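PDB 4MF5: glutathione S-transferase domain from Burkholderia graminis, which binds glutathione and probably transfers it to electrophilic substrates. Local coordinates for residues A[59-65]-A[119-125]; A[155-161]-A[218-224]; A[209-213]-A[236-241]; A[136-140]-A[195-199]. All blocks are in the same frame, centred on the assembly; numbering follows the deposited sequence. Where two conformers were deposited one is given.

Interaction 1: A[59-65]-A[119-125]; sequences MLEETGL and LADKTGQ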
loop_
_atom_site.group_PDB
_atom_site.type_symbol
_atom_site.label_atom_id
_atom_site.label_comp_id
_atom_site.label_asym_id
_atom_site.label_seq_id
_atom_site.Cartn_x
_atom_site.Cartn_y
_atom_site.Cartn_z
ATOM N N MET A 59 17.176 -1.636 -1.232
ATOM C CA MET A 59 17.265 -1.036 0.102
ATOM C C MET A 59 18.419 -1.643 0.913
ATOM O O MET A 59 19.174 -0.936 1.591
ATOM C CB MET A 59 15.934 -1.220 0.824
ATOM C CG MET A 59 15.901 -0.654 2.236
ATOM S SD MET A 59 16.087 1.143 2.233
ATOM C CE MET A 59 15.716 1.457 3.960
ATOM N N LEU A 60 18.563 -2.956 0.857
ATOM C CA LEU A 60 19.640 -3.638 1.550
ATOM C C LEU A 60 20.997 -3.208 1.023
ATOM O O LEU A 60 21.927 -2.967 1.800
ATOM C CB LEU A 60 19.455 -5.157 1.464
ATOM C CG LEU A 60 18.250 -5.679 2.245
ATOM C CD1 LEU A 60 17.851 -7.072 1.770
ATOM C CD2 LEU A 60 18.498 -5.673 3.745
ATOM N N GLU A 61 21.144 -3.110 -0.296
ATOM C CA GLU A 61 22.399 -2.668 -0.878
ATOM C C GLU A 61 22.699 -1.213 -0.550
ATOM O O GLU A 61 23.852 -0.869 -0.302
ATOM C CB GLU A 61 22.373 -2.879 -2.402
ATOM C CG GLU A 61 22.357 -4.344 -2.813
ATOM C CD GLU A 61 23.638 -5.089 -2.520
ATOM O OE1 GLU A 61 24.687 -4.446 -2.307
ATOM O OE2 GLU A 61 23.597 -6.339 -2.547
ATOM N N GLU A 62 21.689 -0.353 -0.531
ATOM C CA GLU A 62 21.889 1.056 -0.207
ATOM C C GLU A 62 22.355 1.228 1.230
ATOM O O GLU A 62 23.259 2.022 1.509
ATOM C CB GLU A 62 20.589 1.846 -0.410
ATOM C CG GLU A 62 20.187 2.026 -1.866
ATOM C CD GLU A 62 20.910 3.111 -2.630
ATOM O OE1 GLU A 62 21.836 3.746 -2.057
ATOM O OE2 GLU A 62 20.551 3.334 -3.802
ATOM N N THR A 63 21.711 0.523 2.155
ATOM C CA THR A 63 22.023 0.665 3.565
ATOM C C THR A 63 23.247 -0.131 3.975
ATOM O O THR A 63 23.760 0.093 5.057
ATOM C CB THR A 63 20.856 0.257 4.470
ATOM O OG1 THR A 63 20.556 -1.135 4.286
ATOM C CG2 THR A 63 19.643 1.147 4.231
ATOM N N GLY A 64 23.673 -1.084 3.151
ATOM C CA GLY A 64 24.799 -1.940 3.462
ATOM C C GLY A 64 24.503 -3.014 4.493
ATOM O O GLY A 64 25.440 -3.661 4.977
ATOM N N LEU A 65 23.239 -3.236 4.840
ATOM C CA LEU A 65 22.941 -4.255 5.810
ATOM C C LEU A 65 23.262 -5.624 5.220
ATOM O O LEU A 65 22.806 -5.941 4.124
ATOM C CB LEU A 65 21.458 -4.212 6.170
ATOM C CG LEU A 65 21.037 -5.089 7.342
ATOM C CD1 LEU A 65 21.519 -4.517 8.653
ATOM C CD2 LEU A 65 19.529 -5.256 7.384
ATOM N N LEU A 119 13.250 -1.599 7.409
ATOM C CA LEU A 119 14.683 -1.463 7.204
ATOM C C LEU A 119 15.142 -0.030 7.434
ATOM O O LEU A 119 16.238 0.186 7.959
ATOM C CB LEU A 119 15.074 -1.957 5.815
ATOM C CG LEU A 119 14.914 -3.460 5.598
ATOM C CD1 LEU A 119 15.183 -3.799 4.136
ATOM C CD2 LEU A 119 15.807 -4.273 6.529
ATOM N N ALA A 120 14.341 0.948 7.049
ATOM C CA ALA A 120 14.694 2.341 7.283
ATOM C C ALA A 120 14.774 2.600 8.787
ATOM O O ALA A 120 15.678 3.280 9.268
ATOM C CB ALA A 120 13.690 3.262 6.623
ATOM N N ASP A 121 13.812 2.074 9.522
ATOM C CA ASP A 121 13.787 2.247 10.975
ATOM C C ASP A 121 14.938 1.515 11.647
ATOM O O ASP A 121 15.523 2.016 12.602
ATOM C CB ASP A 121 12.478 1.724 11.562
ATOM C CG ASP A 121 11.285 2.587 11.260
ATOM O OD1 ASP A 121 11.436 3.716 10.756
ATOM O OD2 ASP A 121 10.166 2.100 11.551
ATOM N N LYS A 122 15.231 0.298 11.183
ATOM C CA LYS A 122 16.217 -0.540 11.845
ATOM C C LYS A 122 17.561 0.141 11.936
ATOM O O LYS A 122 18.218 0.089 12.972
ATOM C CB LYS A 122 16.369 -1.864 11.093
ATOM C CG LYS A 122 17.404 -2.805 11.682
ATOM C CD LYS A 122 17.757 -3.939 10.742
ATOM C CE LYS A 122 18.879 -4.818 11.300
ATOM N NZ LYS A 122 18.440 -5.656 12.440
ATOM N N THR A 123 17.959 0.776 10.834
ATOM C CA THR A 123 19.282 1.416 10.918
ATOM C C THR A 123 19.242 2.910 10.679
ATOM O O THR A 123 20.292 3.544 10.644
ATOM C CB THR A 123 20.292 0.784 9.966
ATOM O OG1 THR A 123 19.820 0.963 8.626
ATOM C CG2 THR A 123 20.496 -0.688 10.251
ATOM N N GLY A 124 18.053 3.498 10.718
ATOM C CA GLY A 124 17.945 4.958 10.698
ATOM C C GLY A 124 18.462 5.540 9.398
ATOM O O GLY A 124 19.219 6.517 9.412
ATOM N N GLN A 125 18.113 4.940 8.275
ATOM C CA GLN A 125 18.558 5.409 6.971
ATOM C C GLN A 125 17.411 5.485 5.985
ATOM O O GLN A 125 16.544 4.624 5.987
ATOM C CB GLN A 125 19.619 4.458 6.394
ATOM C CG GLN A 125 20.896 4.397 7.179
ATOM C CD GLN A 125 21.848 3.438 6.518
ATOM O OE1 GLN A 125 22.405 3.731 5.436
ATOM N NE2 GLN A 125 22.017 2.261 7.124
HETATM O O HOH W 1 24.771 3.473 3.905
#

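Interaction 2: A[155-161]-A[218-224]; sequences LGFFHKF and FYEAGEL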
loop_
_atom_site.group_PDB
_atom_site.type_symbol
_atom_site.label_atom_id
_atom_site.label_comp_id
_atom_site.label_asym_id
_atom_site.label_seq_id
_atom_site.Cartn_x
_atom_site.Cartn_y
_atom_site.Cartn_z
ATOM N N LEU A 155 -1.328 -2.915 -16.553
ATOM C CA LEU A 155 -0.928 -2.560 -17.912
ATOM C C LEU A 155 0.049 -3.586 -18.454
ATOM O O LEU A 155 -0.052 -4.027 -19.615
ATOM C CB LEU A 155 -0.361 -1.152 -17.963
ATOM C CG LEU A 155 0.119 -0.700 -19.356
ATOM C CD1 LEU A 155 -0.938 -0.978 -20.435
ATOM C CD2 LEU A 155 0.498 0.767 -19.335
ATOM N N GLY A 156 1.033 -3.984 -17.652
ATOM C CA GLY A 156 1.955 -4.992 -18.093
ATOM C C GLY A 156 1.257 -6.273 -18.513
ATOM O O GLY A 156 1.601 -6.897 -19.534
ATOM N N PHE A 157 0.281 -6.695 -17.722
ATOM C CA PHE A 157 -0.473 -7.885 -18.091
ATOM C C PHE A 157 -1.168 -7.694 -19.442
ATOM O O PHE A 157 -0.972 -8.481 -20.354
ATOM C CB PHE A 157 -1.500 -8.287 -17.030
ATOM C CG PHE A 157 -2.301 -9.468 -17.473
ATOM C CD1 PHE A 157 -1.713 -10.707 -17.558
ATOM C CD2 PHE A 157 -3.610 -9.322 -17.935
ATOM C CE1 PHE A 157 -2.408 -11.799 -18.033
ATOM C CE2 PHE A 157 -4.323 -10.419 -18.410
ATOM C CZ PHE A 157 -3.714 -11.650 -18.461
ATOM N N PHE A 158 -1.982 -6.655 -19.567
ATOM C CA PHE A 158 -2.792 -6.531 -20.770
ATOM C C PHE A 158 -1.980 -6.189 -22.004
ATOM O O PHE A 158 -2.386 -6.541 -23.107
ATOM C CB PHE A 158 -3.953 -5.571 -20.569
ATOM C CG PHE A 158 -5.021 -6.142 -19.680
ATOM C CD1 PHE A 158 -5.838 -7.174 -20.133
ATOM C CD2 PHE A 158 -5.170 -5.709 -18.366
ATOM C CE1 PHE A 158 -6.789 -7.733 -19.309
ATOM C CE2 PHE A 158 -6.123 -6.285 -17.545
ATOM C CZ PHE A 158 -6.941 -7.286 -18.011
ATOM N N HIS A 159 -0.842 -5.522 -21.862
ATOM C CA HIS A 159 -0.010 -5.200 -23.003
ATOM C C HIS A 159 0.914 -6.344 -23.386
ATOM O O HIS A 159 0.968 -6.722 -24.560
ATOM C CB HIS A 159 0.801 -3.940 -22.748
ATOM C CG HIS A 159 1.690 -3.563 -23.880
ATOM N ND1 HIS A 159 1.234 -3.448 -25.172
ATOM C CD2 HIS A 159 3.015 -3.278 -23.911
ATOM C CE1 HIS A 159 2.240 -3.086 -25.944
ATOM N NE2 HIS A 159 3.327 -2.971 -25.203
ATOM N N LYS A 160 1.667 -6.867 -22.429
ATOM C CA LYS A 160 2.715 -7.832 -22.698
ATOM C C LYS A 160 2.286 -9.291 -22.604
ATOM O O LYS A 160 2.640 -10.093 -23.466
ATOM C CB LYS A 160 3.880 -7.619 -21.735
ATOM C CG LYS A 160 4.981 -8.644 -21.938
ATOM C CD LYS A 160 6.354 -8.054 -21.791
ATOM C CE LYS A 160 7.449 -9.045 -22.206
ATOM N NZ LYS A 160 8.755 -8.346 -22.436
ATOM N N PHE A 161 1.555 -9.648 -21.560
ATOM C CA PHE A 161 1.293 -11.059 -21.254
ATOM C C PHE A 161 -0.019 -11.610 -21.784
ATOM O O PHE A 161 -0.087 -12.789 -22.130
ATOM C CB PHE A 161 1.374 -11.297 -19.750
ATOM C CG PHE A 161 2.752 -11.150 -19.200
ATOM C CD1 PHE A 161 3.660 -12.202 -19.274
ATOM C CD2 PHE A 161 3.165 -9.953 -18.640
ATOM C CE1 PHE A 161 4.941 -12.063 -18.781
ATOM C CE2 PHE A 161 4.449 -9.809 -18.142
ATOM C CZ PHE A 161 5.336 -10.866 -18.213
ATOM N N PHE A 218 10.941 -4.032 -19.234
ATOM C CA PHE A 218 10.373 -5.367 -19.379
ATOM C C PHE A 218 8.973 -5.354 -19.973
ATOM O O PHE A 218 8.653 -6.167 -20.841
ATOM C CB PHE A 218 10.374 -6.052 -18.004
ATOM C CG PHE A 218 9.844 -7.463 -17.981
ATOM C CD1 PHE A 218 10.484 -8.475 -18.665
ATOM C CD2 PHE A 218 8.726 -7.778 -17.212
ATOM C CE1 PHE A 218 10.001 -9.783 -18.618
ATOM C CE2 PHE A 218 8.244 -9.070 -17.159
ATOM C CZ PHE A 218 8.886 -10.073 -17.863
ATOM N N TYR A 219 8.120 -4.443 -19.509
ATOM C CA TYR A 219 6.743 -4.440 -19.981
ATOM C C TYR A 219 6.565 -3.831 -21.358
ATOM O O TYR A 219 5.488 -3.968 -21.953
ATOM C CB TYR A 219 5.838 -3.688 -19.024
ATOM C CG TYR A 219 5.461 -4.323 -17.743
ATOM C CD1 TYR A 219 5.638 -5.659 -17.482
ATOM C CD2 TYR A 219 4.789 -3.548 -16.795
ATOM C CE1 TYR A 219 5.207 -6.219 -16.266
ATOM C CE2 TYR A 219 4.356 -4.081 -15.604
ATOM C CZ TYR A 219 4.576 -5.418 -15.342
ATOM O OH TYR A 219 4.120 -5.907 -14.134
ATOM N N GLU A 220 7.576 -3.129 -21.857
ATOM C CA GLU A 220 7.520 -2.565 -23.212
ATOM C C GLU A 220 6.342 -1.606 -23.397
ATOM O O GLU A 220 5.814 -1.501 -24.498
ATOM C CB GLU A 220 7.533 -3.649 -24.292
ATOM C CG GLU A 220 8.753 -4.542 -24.192
ATOM C CD GLU A 220 8.822 -5.577 -25.291
ATOM O OE1 GLU A 220 8.624 -5.218 -26.464
ATOM O OE2 GLU A 220 9.076 -6.751 -24.978
ATOM N N ALA A 221 5.996 -0.863 -22.340
ATOM C CA ALA A 221 4.849 0.038 -22.359
ATOM C C ALA A 221 5.231 1.501 -22.516
ATOM O O ALA A 221 4.379 2.377 -22.394
ATOM C CB ALA A 221 3.968 -0.170 -21.132
ATOM N N GLY A 222 6.499 1.779 -22.791
ATOM C CA GLY A 222 6.966 3.145 -22.891
ATOM C C GLY A 222 6.391 3.970 -24.013
ATOM O O GLY A 222 6.287 5.186 -23.909
ATOM N N GLU A 223 6.031 3.316 -25.125
ATOM C CA GLU A 223 5.364 3.977 -26.226
ATOM C C GLU A 223 3.909 4.251 -25.866
ATOM O O GLU A 223 3.393 5.340 -26.120
ATOM C CB GLU A 223 5.486 3.144 -27.499
ATOM C CG GLU A 223 4.902 3.834 -28.725
ATOM C CD GLU A 223 4.951 2.998 -29.989
ATOM O OE1 GLU A 223 4.873 3.596 -31.074
ATOM O OE2 GLU A 223 5.040 1.755 -29.918
ATOM N N LEU A 224 3.241 3.283 -25.258
ATOM C CA LEU A 224 1.844 3.491 -24.857
ATOM C C LEU A 224 1.699 4.682 -23.914
ATOM O O LEU A 224 0.775 5.470 -24.044
ATOM C CB LEU A 224 1.292 2.267 -24.148
ATOM C CG LEU A 224 0.309 1.222 -24.677
ATOM C CD1 LEU A 224 -0.040 1.350 -26.136
ATOM C CD2 LEU A 224 0.677 -0.215 -24.271
#

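Interaction 3: A[209-213]-A[236-241]; sequences FPWVR and ALAAFV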
loop_
_atom_site.group_PDB
_atom_site.type_symbol
_atom_site.label_atom_id
_atom_site.label_comp_id
_atom_site.label_asym_id
_atom_site.label_seq_id
_atom_site.Cartn_x
_atom_site.Cartn_y
_atom_site.Cartn_z
ATOM N N PHE A 209 10.753 3.859 -8.363
ATOM C CA PHE A 209 11.504 3.800 -9.625
ATOM C C PHE A 209 11.700 2.396 -10.202
ATOM O O PHE A 209 11.743 2.281 -11.421
ATOM C CB PHE A 209 12.782 4.629 -9.565
ATOM C CG PHE A 209 12.481 6.102 -9.482
ATOM C CD1 PHE A 209 12.013 6.785 -10.598
ATOM C CD2 PHE A 209 12.563 6.790 -8.285
ATOM C CE1 PHE A 209 11.650 8.112 -10.509
ATOM C CE2 PHE A 209 12.194 8.110 -8.193
ATOM C CZ PHE A 209 11.729 8.775 -9.315
ATOM N N PRO A 210 11.745 1.316 -9.392
ATOM C CA PRO A 210 11.782 -0.010 -10.020
ATOM C C PRO A 210 10.554 -0.281 -10.897
ATOM O O PRO A 210 10.636 -1.011 -11.891
ATOM C CB PRO A 210 11.848 -0.975 -8.829
ATOM C CG PRO A 210 12.559 -0.164 -7.781
ATOM C CD PRO A 210 11.940 1.201 -7.925
ATOM N N TRP A 211 9.415 0.285 -10.512
ATOM C CA TRP A 211 8.189 0.133 -11.286
ATOM C C TRP A 211 8.191 0.985 -12.549
ATOM O O TRP A 211 7.727 0.544 -13.586
ATOM C CB TRP A 211 6.973 0.391 -10.403
ATOM C CG TRP A 211 6.540 -0.851 -9.697
ATOM C CD1 TRP A 211 6.813 -1.235 -8.412
ATOM C CD2 TRP A 211 5.830 -1.923 -10.296
ATOM N NE1 TRP A 211 6.290 -2.464 -8.174
ATOM C CE2 TRP A 211 5.672 -2.912 -9.311
ATOM C CE3 TRP A 211 5.333 -2.151 -11.578
ATOM C CZ2 TRP A 211 5.014 -4.112 -9.565
ATOM C CZ3 TRP A 211 4.674 -3.357 -11.822
ATOM C CH2 TRP A 211 4.525 -4.310 -10.829
ATOM N N VAL A 212 8.695 2.219 -12.466
ATOM C CA VAL A 212 8.862 3.028 -13.668
ATOM C C VAL A 212 9.798 2.309 -14.645
ATOM O O VAL A 212 9.518 2.207 -15.844
ATOM C CB VAL A 212 9.349 4.449 -13.335
ATOM C CG1 VAL A 212 9.506 5.253 -14.620
ATOM C CG2 VAL A 212 8.410 5.162 -12.384
ATOM N N ARG A 213 10.914 1.802 -14.113
ATOM C CA ARG A 213 11.881 1.051 -14.915
ATOM C C ARG A 213 11.187 -0.111 -15.637
ATOM O O ARG A 213 11.349 -0.305 -16.846
ATOM C CB ARG A 213 13.008 0.542 -14.024
ATOM C CG ARG A 213 14.003 -0.362 -14.715
ATOM C CD ARG A 213 15.082 -0.809 -13.743
ATOM N NE ARG A 213 16.054 -1.705 -14.363
ATOM C CZ ARG A 213 15.925 -3.016 -14.438
ATOM N NH1 ARG A 213 14.857 -3.623 -13.943
ATOM N NH2 ARG A 213 16.875 -3.739 -15.014
ATOM N N ALA A 236 14.908 11.578 -12.966
ATOM C CA ALA A 236 15.068 10.848 -11.717
ATOM C C ALA A 236 15.263 9.361 -11.981
ATOM O O ALA A 236 16.050 8.722 -11.276
ATOM C CB ALA A 236 13.881 11.117 -10.808
ATOM N N LEU A 237 14.577 8.808 -12.987
ATOM C CA LEU A 237 14.762 7.405 -13.326
ATOM C C LEU A 237 16.210 7.143 -13.776
ATOM O O LEU A 237 16.841 6.176 -13.360
ATOM C CB LEU A 237 13.781 7.004 -14.413
ATOM C CG LEU A 237 13.950 5.575 -14.907
ATOM C CD1 LEU A 237 13.697 4.543 -13.836
ATOM C CD2 LEU A 237 13.100 5.356 -16.097
ATOM N N ALA A 238 16.732 8.011 -14.644
ATOM C CA ALA A 238 18.102 7.844 -15.116
ATOM C C ALA A 238 19.092 7.916 -13.948
ATOM O O ALA A 238 20.041 7.134 -13.897
ATOM C CB ALA A 238 18.441 8.874 -16.188
ATOM N N ALA A 239 18.881 8.851 -13.022
ATOM C CA ALA A 239 19.733 8.941 -11.843
ATOM C C ALA A 239 19.620 7.656 -11.021
ATOM O O ALA A 239 20.615 7.102 -10.557
ATOM C CB ALA A 239 19.352 10.156 -11.010
ATOM N N PHE A 240 18.398 7.175 -10.825
ATOM C CA PHE A 240 18.142 5.998 -10.001
ATOM C C PHE A 240 18.881 4.778 -10.522
ATOM O O PHE A 240 19.590 4.101 -9.766
ATOM C CB PHE A 240 16.634 5.744 -9.961
ATOM C CG PHE A 240 16.238 4.587 -9.070
ATOM C CD1 PHE A 240 16.087 4.782 -7.707
ATOM C CD2 PHE A 240 15.980 3.343 -9.585
ATOM C CE1 PHE A 240 15.696 3.753 -6.877
ATOM C CE2 PHE A 240 15.588 2.289 -8.761
ATOM C CZ PHE A 240 15.441 2.505 -7.403
ATOM N N VAL A 241 18.711 4.483 -11.815
ATOM C CA VAL A 241 19.254 3.243 -12.335
ATOM C C VAL A 241 20.754 3.234 -12.375
ATOM O O VAL A 241 21.348 2.150 -12.389
ATOM C CB VAL A 241 18.652 2.848 -13.707
ATOM C CG1 VAL A 241 17.150 2.644 -13.602
ATOM C CG2 VAL A 241 18.997 3.850 -14.803
#

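Interaction 4: A[136-140]-A[195-199]; sequences EAIQW and WILGD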
loop_
_atom_site.group_PDB
_atom_site.type_symbol
_atom_site.label_atom_id
_atom_site.label_comp_id
_atom_site.label_asym_id
_atom_site.label_seq_id
_atom_site.Cartn_x
_atom_site.Cartn_y
_atom_site.Cartn_z
ATOM N N GLU A 136 5.123 11.708 5.586
ATOM C CA GLU A 136 5.174 12.004 4.168
ATOM C C GLU A 136 5.823 10.869 3.373
ATOM O O GLU A 136 5.360 10.518 2.282
ATOM C CB GLU A 136 5.881 13.338 3.936
ATOM C CG GLU A 136 5.765 13.835 2.519
ATOM C CD GLU A 136 6.461 15.148 2.289
ATOM O OE1 GLU A 136 7.513 15.416 2.881
ATOM O OE2 GLU A 136 5.943 15.938 1.499
ATOM N N ALA A 137 6.906 10.307 3.910
ATOM C CA ALA A 137 7.535 9.152 3.285
ATOM C C ALA A 137 6.573 7.988 3.196
ATOM O O ALA A 137 6.458 7.334 2.156
ATOM C CB ALA A 137 8.798 8.740 4.040
ATOM N N ILE A 138 5.880 7.694 4.302
ATOM C CA ILE A 138 4.939 6.597 4.322
ATOM C C ILE A 138 3.818 6.844 3.319
ATOM O O ILE A 138 3.403 5.930 2.598
ATOM C CB ILE A 138 4.398 6.364 5.762
ATOM C CG1 ILE A 138 5.543 5.875 6.681
ATOM C CG2 ILE A 138 3.237 5.358 5.745
ATOM C CD1 ILE A 138 5.167 5.819 8.141
ATOM N N GLN A 139 3.332 8.087 3.248
ATOM C CA GLN A 139 2.336 8.480 2.249
ATOM C C GLN A 139 2.791 8.128 0.833
ATOM O O GLN A 139 2.049 7.512 0.064
ATOM C CB GLN A 139 2.084 9.977 2.394
ATOM C CG GLN A 139 1.225 10.598 1.313
ATOM C CD GLN A 139 1.312 12.089 1.421
ATOM O OE1 GLN A 139 0.524 12.714 2.124
ATOM N NE2 GLN A 139 2.334 12.662 0.804
ATOM N N TRP A 140 4.002 8.530 0.449
ATOM C CA TRP A 140 4.446 8.255 -0.919
ATOM C C TRP A 140 4.707 6.762 -1.149
ATOM O O TRP A 140 4.478 6.275 -2.258
ATOM C CB TRP A 140 5.639 9.157 -1.318
ATOM C CG TRP A 140 5.188 10.550 -1.569
ATOM C CD1 TRP A 140 5.326 11.633 -0.757
ATOM C CD2 TRP A 140 4.443 11.006 -2.715
ATOM N NE1 TRP A 140 4.712 12.746 -1.336
ATOM C CE2 TRP A 140 4.160 12.375 -2.527
ATOM C CE3 TRP A 140 3.995 10.392 -3.882
ATOM C CZ2 TRP A 140 3.433 13.124 -3.459
ATOM C CZ3 TRP A 140 3.285 11.141 -4.819
ATOM C CH2 TRP A 140 3.007 12.488 -4.595
ATOM N N TRP A 195 14.451 14.272 -5.690
ATOM C CA TRP A 195 13.841 12.989 -5.410
ATOM C C TRP A 195 12.422 13.250 -4.904
ATOM O O TRP A 195 12.006 14.402 -4.713
ATOM C CB TRP A 195 14.689 12.219 -4.376
ATOM C CG TRP A 195 16.018 11.823 -4.879
ATOM C CD1 TRP A 195 17.219 12.343 -4.515
ATOM C CD2 TRP A 195 16.301 10.820 -5.864
ATOM N NE1 TRP A 195 18.234 11.740 -5.198
ATOM C CE2 TRP A 195 17.699 10.782 -6.021
ATOM C CE3 TRP A 195 15.506 9.953 -6.626
ATOM C CZ2 TRP A 195 18.321 9.907 -6.913
ATOM C CZ3 TRP A 195 16.125 9.085 -7.494
ATOM C CH2 TRP A 195 17.511 9.069 -7.637
ATOM N N ILE A 196 11.660 12.184 -4.662
ATOM C CA ILE A 196 10.263 12.356 -4.308
ATOM C C ILE A 196 10.071 13.228 -3.058
ATOM O O ILE A 196 9.144 14.040 -2.998
ATOM C CB ILE A 196 9.543 10.997 -4.215
ATOM C CG1 ILE A 196 9.433 10.392 -5.610
ATOM C CG2 ILE A 196 8.178 11.128 -3.551
ATOM C CD1 ILE A 196 9.032 8.926 -5.600
ATOM N N LEU A 197 10.941 13.067 -2.052
ATOM C CA LEU A 197 10.834 13.847 -0.823
ATOM C C LEU A 197 11.688 15.114 -0.855
ATOM O O LEU A 197 11.794 15.787 0.160
ATOM C CB LEU A 197 11.190 13.006 0.398
ATOM C CG LEU A 197 10.317 11.759 0.554
ATOM C CD1 LEU A 197 10.712 11.021 1.819
ATOM C CD2 LEU A 197 8.837 12.082 0.580
ATOM N N GLY A 198 12.267 15.477 -1.989
ATOM C CA GLY A 198 13.082 16.685 -2.071
ATOM C C GLY A 198 14.528 16.316 -2.290
ATOM O O GLY A 198 14.864 15.517 -3.168
ATOM N N ASP A 199 15.409 16.913 -1.489
ATOM C CA ASP A 199 16.819 16.685 -1.672
ATOM C C ASP A 199 17.243 15.274 -1.342
ATOM O O ASP A 199 18.191 14.767 -1.941
ATOM C CB ASP A 199 17.652 17.624 -0.787
ATOM C CG ASP A 199 17.652 19.060 -1.255
ATOM O OD1 ASP A 199 17.257 19.352 -2.398
ATOM O OD2 ASP A 199 18.116 19.905 -0.459
HETATM O O HOH W 2 9.290 16.665 1.271
#

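Interaction 1: A[59-65]-A[119-125]
Met59 and Leu119 face each other where helices 59-63 and 119-123 run nearly parallel, their axes inclined at 22° and 11.1 Å apart at closest approach. Gly64 and Gly124, both of positive phi, are where the backbone leaves helical geometry, and the chain beyond each brings Leu65 and Gln125 back to the interface. The apolar layer is built round Leu119. Its CD1 lies 3.7 Å from Met59 CG and also meets Leu60 CD2, while its other methyl, CD2, packs on Leu65 CD2. Met59 and Leu119 lie alongside, their side chains pointing opposite ways; with Met59 CG anti to the backbone N (chi1 179°) and the chain bent at chi2, its CE ends 3.8 Å from Ala120 CB. Leu65 CD1 rests on Lys122 CE, the ammonium of which pairs with Asp98 beyond the contact. The polar layer lies at the C-terminal ends. Gln125 NE2 donates weakly to Thr63 O at 3.5 Å, while a water links Gln125 OE1 to Glu62 O. Thr63 OG1 turns back to its own helix and donates to Met59 O, reaching it from the opposite face to Thr63 N. In this thioredoxin-like domain, where Leu43 of the inner strand 43-47 touches Leu60, Leu65 and Leu119, the contact joins two helices mainly by dispersion, and the Gln125 amide meets the helix end only lightly, by one weak bond and one water.

Interaction 2: A[155-161]-A[218-224]
Lys160 NZ is gripped by Phe218 O at 2.7 Å and by Glu220 OE2 at 3.0 Å, the latter a salt bridge. The carbonyl is met in its own plane, with a C=O...N angle of 160°, whereas the carboxylate is approached on its anti side. NZ also stands 4.6 Å from the centroid of the Phe218 ring, an off-centre cation-pi contact. In the preceding residue, His159, a chi1 of 179° swings the imidazole away from the backbone N and over to the 218-224 segment. There NE2 gives a weak, bent bond to Glu220 O, and Leu224 CD2 lies over one ring face, 3.5 Å from its centroid. Gly156 lets the chains come close: its CA sits 3.4 Å from the centroid of the Tyr219 ring, directly over the face, in a CH-pi contact. Phe161 CZ reaches Phe218 CE2 at 3.6 Å, the two rings oblique at 54°. Trp211 and Asn214 of helix 203-216 also touch Tyr219. The contact thus ties the end of the long helix 131-161 to the turn after helix 203-216 in the all-helical domain. One backbone carbonyl, one carboxylate and the Phe218 ring meet the ammonium, which would probably stabilise its positive charge.

Interaction 3: A[209-213]-A[236-241]
Phe209 CB lies over one face of the Phe240 ring in a CH-pi contact, 3.5 Å from its centroid. The two rings themselves meet obliquely, with planes at 37° and centroids 5.5 Å apart. The Phe240 side chain extends past Phe209 to Pro210, whose CD is 3.8 Å from Phe240 CZ. This packing joins helices 209-213 and 236-241, which cross at -104° with axes 10.0 Å apart, within the all-helical C-terminal domain of the glutathione transferase fold. Ile58 of helix 51-63 also touches Phe240, extending the cluster into the N-terminal domain. The aliphatic contacts flank the rings. Phe209 CZ presses on Ala236 CB at 3.5 Å, and the branches of Leu237 part: CD2 goes to Val212 CG1, and CD1 lies 3.8 Å from Phe209 O and close to Arg213 CB. At the more exposed margin, the extended Arg213 chain lays its CD 4.0 Å from Val241 CG1.

Interaction 4: A[136-140]-A[195-199]
Ile196 CG2 sits over one face of the Trp140 indole, 3.6 Å from Trp140 CG and 3.9 Å from the centroid of the five-membered ring, a CH-pi contact. The two methyls of Leu197 part: CD1 meets Ala137 CB at 3.7 Å, while CD2 touches both Trp140 CD1, at 3.8 Å, and Glu136 CG. A water bridges the polar margin, donating to Glu136 OE1 at 2.7 Å and to Leu197 O at 2.9 Å. In the next shell, a type I turn from Trp195 to Gly198 sets Ile196 and Leu197 at its two central positions, and Gly198 N bonds back to Trp195 O. Arg189 links both sides, pairing with the other carboxylate oxygen of Glu136 and donating to Ile196 O, while Asp205 accepts from Ile196 N. The turn lies in the loop between helices 170-190 and 203-216, packed against helix 131-161, and Phe110 of the second subunit adds an edge-to-face ring contact to Trp140.

Overall arrangement
Interactions 2 and 4 lie on the same long helix 131-161, with centres 27 Å apart, and both approach the second subunit. Interaction 3 stands between them and touches each: Trp211 CZ3 packs 3.5 Å from Tyr219 OH of interaction 2, and Phe209 CE2 lies 4.1 Å from Trp195 CE3 of interaction 4. Interaction 1 belongs to the other side of the domain boundary; its nearest atoms are about 6 Å from interaction 3. The glutathione pocket is closest to interactions 2 and 3. The Tyr219 side chain is about 8 Å from bound glutathione and that of Pro210 about 10 Å, while Trp211 NE1 bonds to glutathione-binding Asn52. Interaction 4 is remote from the site.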